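Local coordinates for protein peptide methionine sulfoxide reductase msrA/msrB (Neisseria meningitidis, PDB 3BQG) that probably catalyses the reduction of methionine sulfoxide in peptides and proteins, and is seen here in its sulfenic acid form, at residues Gln21-Val26 against Asp64-Asp69; Asn37-Ser42 against Asn134-Glu139. The protein carries 1 engineered substitution. All blocks are in the same frame, centred on the assembly; numbering follows the deposited sequence.

In the fold
Both contacts are tied to strand 26-34 of the mixed sheet, one at each end of it. Contact 1 precedes the strand, where the turn after helix 14-21 packs on the loop that leaves the neighbouring strand 54-62 for helix 68-78. Contact 2 follows the strand, where the loop before helix 43-48 folds over 135-137, the antiparallel strand on its other flank. The centres are about 25 Å apart and the nearest atoms about 12 Å, so the two do not touch. Along the chain the segments alternate, 21-26, 37-42, 64-69 and 134-139, which makes connections distant in sequence converge on one strand of the MsrA domain.

Contact 1: Gln21-Val26 against Asp64-Asp69; sequences QRIDGV and DKLSLD
A type II beta turn from Ile-23 to Val-26 leads from helix 14-21 into strand 26-34, and its tip packs on Lys-65 and Leu-66 of the loop that starts helix 68-78. It illustrates how a tight turn can pack a glycine against a single leucine branch. The turn is closed by Val-26 N to Ile-23 O (3.1 Å), and Gly-25 takes its third position at phi 121°, where a CB would press on the preceding carbonyl O; it would also point at Leu-66 CD1 and clash with it. The bare CA of Gly-25 lies 3.7 Å from CD1 of Leu-66, while a backbone bond with Asp-62 joins this glycine to the end of strand 54-62. Leu-66 carries its CG beside its own backbone N (chi1 -58°), and its CD1 methyl also touches Asp-24 O. Its side chain reaches on to Tyr-61 and Ile-71, which tie it to strand and helix. On the solvent side the side chains of Asp-24 and Lys-65 cross at about a right angle, the carboxylate lying against methylenes: OD2 of Asp-24 is 3.9 Å from CD of Lys-65. The lysine chain bends at its last torsion (chi4 67°), leaving NZ 5.0 Å from Asp-24 OD1, so any attraction between the opposite charges would be a longer-range one; NZ forms a long, weak ion pair with Asp-62. Two methyls meet the same leucine branch, Val-26 CG2 at 4.1 Å and Ile-23 CG2 at 4.2 Å from Leu-66 CD1.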
loop_
_atom_site.group_PDB
_atom_site.type_symbol
_atom_site.label_atom_id
_atom_site.label_comp_id
_atom_site.label_asym_id
_atom_site.label_seq_id
_atom_site.Cartn_x
_atom_site.Cartn_y
_atom_site.Cartn_z
ATOM N N GLN A 21 8.310 3.517 -5.703
ATOM C CA GLN A 21 9.128 3.483 -6.914
ATOM C C GLN A 21 10.521 4.068 -6.684
ATOM O O GLN A 21 11.481 3.667 -7.342
ATOM C CB GLN A 21 8.433 4.245 -8.050
ATOM C CG GLN A 21 7.308 3.472 -8.720
ATOM C CD GLN A 21 7.821 2.390 -9.660
ATOM O OE1 GLN A 21 8.748 1.650 -9.330
ATOM N NE2 GLN A 21 7.212 2.289 -10.833
ATOM N N ARG A 22 10.634 5.012 -5.752
ATOM C CA ARG A 22 11.922 5.643 -5.455
ATOM C C ARG A 22 12.872 4.773 -4.639
ATOM O O ARG A 22 14.044 5.110 -4.484
ATOM C CB ARG A 22 11.715 6.965 -4.703
ATOM C CG ARG A 22 11.175 8.104 -5.550
ATOM C CD ARG A 22 11.075 9.406 -4.754
ATOM N NE ARG A 22 12.366 9.840 -4.223
ATOM C CZ ARG A 22 12.854 11.070 -4.360
ATOM N NH1 ARG A 22 14.036 11.379 -3.844
ATOM N NH2 ARG A 22 12.165 11.989 -5.022
ATOM N N ILE A 23 12.379 3.654 -4.122
ATOM C CA ILE A 23 13.201 2.780 -3.292
ATOM C C ILE A 23 13.998 1.727 -4.060
ATOM O O ILE A 23 13.440 0.951 -4.835
ATOM C CB ILE A 23 12.322 2.077 -2.230
ATOM C CG1 ILE A 23 11.594 3.133 -1.390
ATOM C CG2 ILE A 23 13.180 1.192 -1.334
ATOM C CD1 ILE A 23 10.582 2.561 -0.422
ATOM N N ASP A 24 15.311 1.711 -3.836
ATOM C CA ASP A 24 16.202 0.744 -4.483
ATOM C C ASP A 24 15.848 -0.654 -3.970
ATOM O O ASP A 24 15.892 -0.914 -2.767
ATOM C CB ASP A 24 17.665 1.081 -4.156
ATOM C CG ASP A 24 18.651 0.100 -4.770
ATOM O OD1 ASP A 24 18.555 -0.175 -5.984
ATOM O OD2 ASP A 24 19.534 -0.391 -4.033
ATOM N N GLY A 25 15.489 -1.545 -4.886
ATOM C CA GLY A 25 15.106 -2.891 -4.493
ATOM C C GLY A 25 13.685 -3.154 -4.959
ATOM O O GLY A 25 13.251 -4.298 -5.090
ATOM N N VAL A 26 12.949 -2.075 -5.193
ATOM C CA VAL A 26 11.580 -2.181 -5.677
ATOM C C VAL A 26 11.670 -2.114 -7.189
ATOM O O VAL A 26 12.053 -1.086 -7.754
ATOM C CB VAL A 26 10.706 -1.028 -5.159
ATOM C CG1 VAL A 26 9.335 -1.072 -5.820
ATOM C CG2 VAL A 26 10.564 -1.139 -3.647
ATOM N N ASP A 64 16.510 -10.354 -2.910
ATOM C CA ASP A 64 17.903 -10.370 -2.471
ATOM C C ASP A 64 18.373 -9.023 -1.920
ATOM O O ASP A 64 19.457 -8.926 -1.352
ATOM C CB ASP A 64 18.821 -10.820 -3.613
ATOM C CG ASP A 64 18.676 -12.296 -3.922
ATOM O OD1 ASP A 64 18.629 -13.093 -2.962
ATOM O OD2 ASP A 64 18.616 -12.664 -5.114
ATOM N N LYS A 65 17.559 -7.988 -2.085
ATOM C CA LYS A 65 17.911 -6.668 -1.575
ATOM C C LYS A 65 17.044 -6.295 -0.382
ATOM O O LYS A 65 17.539 -5.796 0.626
ATOM C CB LYS A 65 17.724 -5.589 -2.645
ATOM C CG LYS A 65 18.766 -5.547 -3.742
ATOM C CD LYS A 65 18.673 -4.209 -4.466
ATOM C CE LYS A 65 19.615 -4.130 -5.651
ATOM N NZ LYS A 65 19.207 -5.083 -6.716
ATOM N N LEU A 66 15.743 -6.537 -0.509
ATOM C CA LEU A 66 14.793 -6.191 0.542
ATOM C C LEU A 66 13.997 -7.378 1.058
ATOM O O LEU A 66 13.603 -8.258 0.291
ATOM C CB LEU A 66 13.815 -5.132 0.022
ATOM C CG LEU A 66 14.395 -3.817 -0.500
ATOM C CD1 LEU A 66 13.309 -3.028 -1.220
ATOM C CD2 LEU A 66 14.974 -3.016 0.659
ATOM N N SER A 67 13.766 -7.393 2.367
ATOM C CA SER A 67 12.982 -8.443 3.004
ATOM C C SER A 67 11.575 -7.868 3.185
ATOM O O SER A 67 11.385 -6.654 3.079
ATOM C CB SER A 67 13.570 -8.789 4.375
ATOM O OG SER A 67 13.430 -7.700 5.279
ATOM N N LEU A 68 10.599 -8.727 3.455
ATOM C CA LEU A 68 9.231 -8.268 3.662
ATOM C C LEU A 68 9.184 -7.233 4.786
ATOM O O LEU A 68 8.394 -6.290 4.738
ATOM C CB LEU A 68 8.316 -9.445 4.010
ATOM C CG LEU A 68 6.862 -9.124 4.386
ATOM C CD1 LEU A 68 6.209 -8.238 3.329
ATOM C CD2 LEU A 68 6.090 -10.431 4.538
ATOM N N ASP A 69 10.031 -7.403 5.797
ATOM C CA ASP A 69 10.046 -6.453 6.900
ATOM C C ASP A 69 10.529 -5.088 6.439
ATOM O O ASP A 69 9.964 -4.069 6.829
ATOM C CB ASP A 69 10.937 -6.926 8.045
ATOM C CG ASP A 69 10.906 -5.965 9.218
ATOM O OD1 ASP A 69 9.827 -5.834 9.846
ATOM O OD2 ASP A 69 11.946 -5.327 9.499
#

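Contact 2: Asn37-Ser42 against Asn134-Glu139; sequences NTKNPS and NFYDAE
The two segments approach most closely at Asn-40 and Tyr-136, whose CA atoms lie 5.9 Å apart, where the loop before helix 43-48 bends over edge strand 135-137 with Asn-40 in a left-handed backbone conformation. The CG of Tyr-136 lies beside its backbone N (chi1 -55°), and the ring lies under this bend. Asn-40 N lies 3.3 Å above the ring centre, its N-H directed down at the pi face, and Lys-39 C sits over the same face nearer the rim. Around them, Asn-40 OD1 comes 3.5 Å from Tyr-136 CD1, its amide inclined 60° to the ring, while Pro-41 CD approaches Tyr-136 CD2 obliquely at 3.4 Å. The extended side chain of Lys-39 crosses the phenol, CG lying 3.2 Å from Tyr-136 OH. Farther along, Glu-139 OE2 reaches Ser-42 CA at 3.7 Å and accepts a hydrogen bond from Tyr-43 N, while its OE1 is hydrogen-bonded to Tyr-33 OH; Ser-42 is the N-cap of helix 43-48. The carboxylate thus links that helix end to strand 26-34, and the positive pole of the helix would be expected to stabilise its charge, whereas Tyr-136 meets the loop through its pi face and van der Waals contact.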
loop_
_atom_site.group_PDB
_atom_site.type_symbol
_atom_site.label_atom_id
_atom_site.label_comp_id
_atom_site.label_asym_id
_atom_site.label_seq_id
_atom_site.Cartn_x
_atom_site.Cartn_y
_atom_site.Cartn_z
ATOM N N ASN A 37 -15.854 -6.351 -3.533
ATOM C CA ASN A 37 -16.912 -7.336 -3.683
ATOM C C ASN A 37 -17.183 -7.706 -5.131
ATOM O O ASN A 37 -17.967 -8.615 -5.412
ATOM C CB ASN A 37 -18.189 -6.795 -3.045
ATOM C CG ASN A 37 -18.023 -6.518 -1.567
ATOM O OD1 ASN A 37 -18.584 -5.560 -1.038
ATOM N ND2 ASN A 37 -17.261 -7.364 -0.889
ATOM N N THR A 38 -16.535 -7.007 -6.053
ATOM C CA THR A 38 -16.752 -7.273 -7.468
ATOM C C THR A 38 -15.453 -7.492 -8.217
ATOM O O THR A 38 -14.368 -7.210 -7.706
ATOM C CB THR A 38 -17.485 -6.099 -8.136
ATOM O OG1 THR A 38 -16.612 -4.965 -8.194
ATOM C CG2 THR A 38 -18.715 -5.721 -7.337
ATOM N N LYS A 39 -15.575 -7.985 -9.441
ATOM C CA LYS A 39 -14.411 -8.227 -10.275
ATOM C C LYS A 39 -14.264 -7.122 -11.319
ATOM O O LYS A 39 -15.252 -6.554 -11.781
ATOM C CB LYS A 39 -14.535 -9.585 -10.968
ATOM C CG LYS A 39 -14.644 -10.743 -9.997
ATOM C CD LYS A 39 -14.410 -12.072 -10.687
ATOM C CE LYS A 39 -14.210 -13.175 -9.661
ATOM N NZ LYS A 39 -13.719 -14.423 -10.294
ATOM N N ASN A 40 -13.021 -6.808 -11.663
ATOM C CA ASN A 40 -12.723 -5.792 -12.665
ATOM C C ASN A 40 -13.399 -4.434 -12.470
ATOM O O ASN A 40 -14.013 -3.906 -13.394
ATOM C CB ASN A 40 -13.084 -6.334 -14.048
ATOM C CG ASN A 40 -12.368 -7.628 -14.367
ATOM O OD1 ASN A 40 -11.137 -7.676 -14.403
ATOM N ND2 ASN A 40 -13.136 -8.691 -14.595
ATOM N N PRO A 41 -13.293 -3.841 -11.271
ATOM C CA PRO A 41 -13.943 -2.539 -11.099
ATOM C C PRO A 41 -13.180 -1.408 -11.787
ATOM O O PRO A 41 -11.983 -1.529 -12.073
ATOM C CB PRO A 41 -13.959 -2.368 -9.584
ATOM C CG PRO A 41 -12.654 -2.997 -9.190
ATOM C CD PRO A 41 -12.652 -4.277 -10.016
ATOM N N SER A 42 -13.885 -0.312 -12.055
ATOM C CA SER A 42 -13.286 0.867 -12.666
ATOM C C SER A 42 -13.076 1.858 -11.521
ATOM O O SER A 42 -13.576 1.647 -10.411
ATOM C CB SER A 42 -14.239 1.482 -13.696
ATOM O OG SER A 42 -15.432 1.944 -13.074
ATOM N N ASN A 134 -8.689 -10.387 -4.072
ATOM C CA ASN A 134 -8.729 -9.974 -5.461
ATOM C C ASN A 134 -7.970 -8.667 -5.667
ATOM O O ASN A 134 -7.930 -7.811 -4.776
ATOM C CB ASN A 134 -10.188 -9.840 -5.934
ATOM C CG ASN A 134 -10.997 -8.873 -5.093
ATOM O OD1 ASN A 134 -10.958 -7.661 -5.302
ATOM N ND2 ASN A 134 -11.732 -9.405 -4.126
ATOM N N PHE A 135 -7.331 -8.541 -6.828
ATOM C CA PHE A 135 -6.604 -7.329 -7.173
ATOM C C PHE A 135 -6.780 -7.069 -8.656
ATOM O O PHE A 135 -6.614 -7.975 -9.472
ATOM C CB PHE A 135 -5.107 -7.442 -6.881
ATOM C CG PHE A 135 -4.338 -6.188 -7.210
ATOM C CD1 PHE A 135 -4.290 -5.128 -6.311
ATOM C CD2 PHE A 135 -3.704 -6.049 -8.443
ATOM C CE1 PHE A 135 -3.619 -3.947 -6.629
ATOM C CE2 PHE A 135 -3.029 -4.875 -8.780
ATOM C CZ PHE A 135 -2.985 -3.818 -7.871
ATOM N N TYR A 136 -7.110 -5.826 -8.992
ATOM C CA TYR A 136 -7.308 -5.415 -10.378
ATOM C C TYR A 136 -6.560 -4.104 -10.620
ATOM O O TYR A 136 -6.741 -3.137 -9.875
ATOM C CB TYR A 136 -8.804 -5.228 -10.639
ATOM C CG TYR A 136 -9.613 -6.462 -10.301
ATOM C CD1 TYR A 136 -9.668 -7.548 -11.178
ATOM C CD2 TYR A 136 -10.272 -6.573 -9.075
ATOM C CE1 TYR A 136 -10.353 -8.714 -10.839
ATOM C CE2 TYR A 136 -10.963 -7.736 -8.728
ATOM C CZ TYR A 136 -10.997 -8.800 -9.614
ATOM O OH TYR A 136 -11.672 -9.954 -9.273
ATOM N N ASP A 137 -5.715 -4.083 -11.650
ATOM C CA ASP A 137 -4.929 -2.891 -12.004
ATOM C C ASP A 137 -5.810 -1.673 -12.267
ATOM O O ASP A 137 -6.873 -1.793 -12.873
ATOM C CB ASP A 137 -4.115 -3.134 -13.279
ATOM C CG ASP A 137 -3.056 -4.198 -13.117
ATOM O OD1 ASP A 137 -3.012 -4.864 -12.064
ATOM O OD2 ASP A 137 -2.263 -4.367 -14.066
ATOM N N ALA A 138 -5.353 -0.503 -11.829
ATOM C CA ALA A 138 -6.089 0.733 -12.061
ATOM C C ALA A 138 -5.835 1.134 -13.512
ATOM O O ALA A 138 -4.909 0.621 -14.147
ATOM C CB ALA A 138 -5.594 1.824 -11.130
ATOM N N GLU A 139 -6.663 2.033 -14.036
ATOM C CA GLU A 139 -6.516 2.503 -15.413
ATOM C C GLU A 139 -5.124 3.090 -15.646
ATOM O O GLU A 139 -4.450 3.518 -14.705
ATOM C CB GLU A 139 -7.593 3.545 -15.731
ATOM C CG GLU A 139 -9.009 2.986 -15.689
ATOM C CD GLU A 139 -9.621 3.000 -14.294
ATOM O OE1 GLU A 139 -8.876 2.870 -13.294
ATOM O OE2 GLU A 139 -10.861 3.127 -14.204
#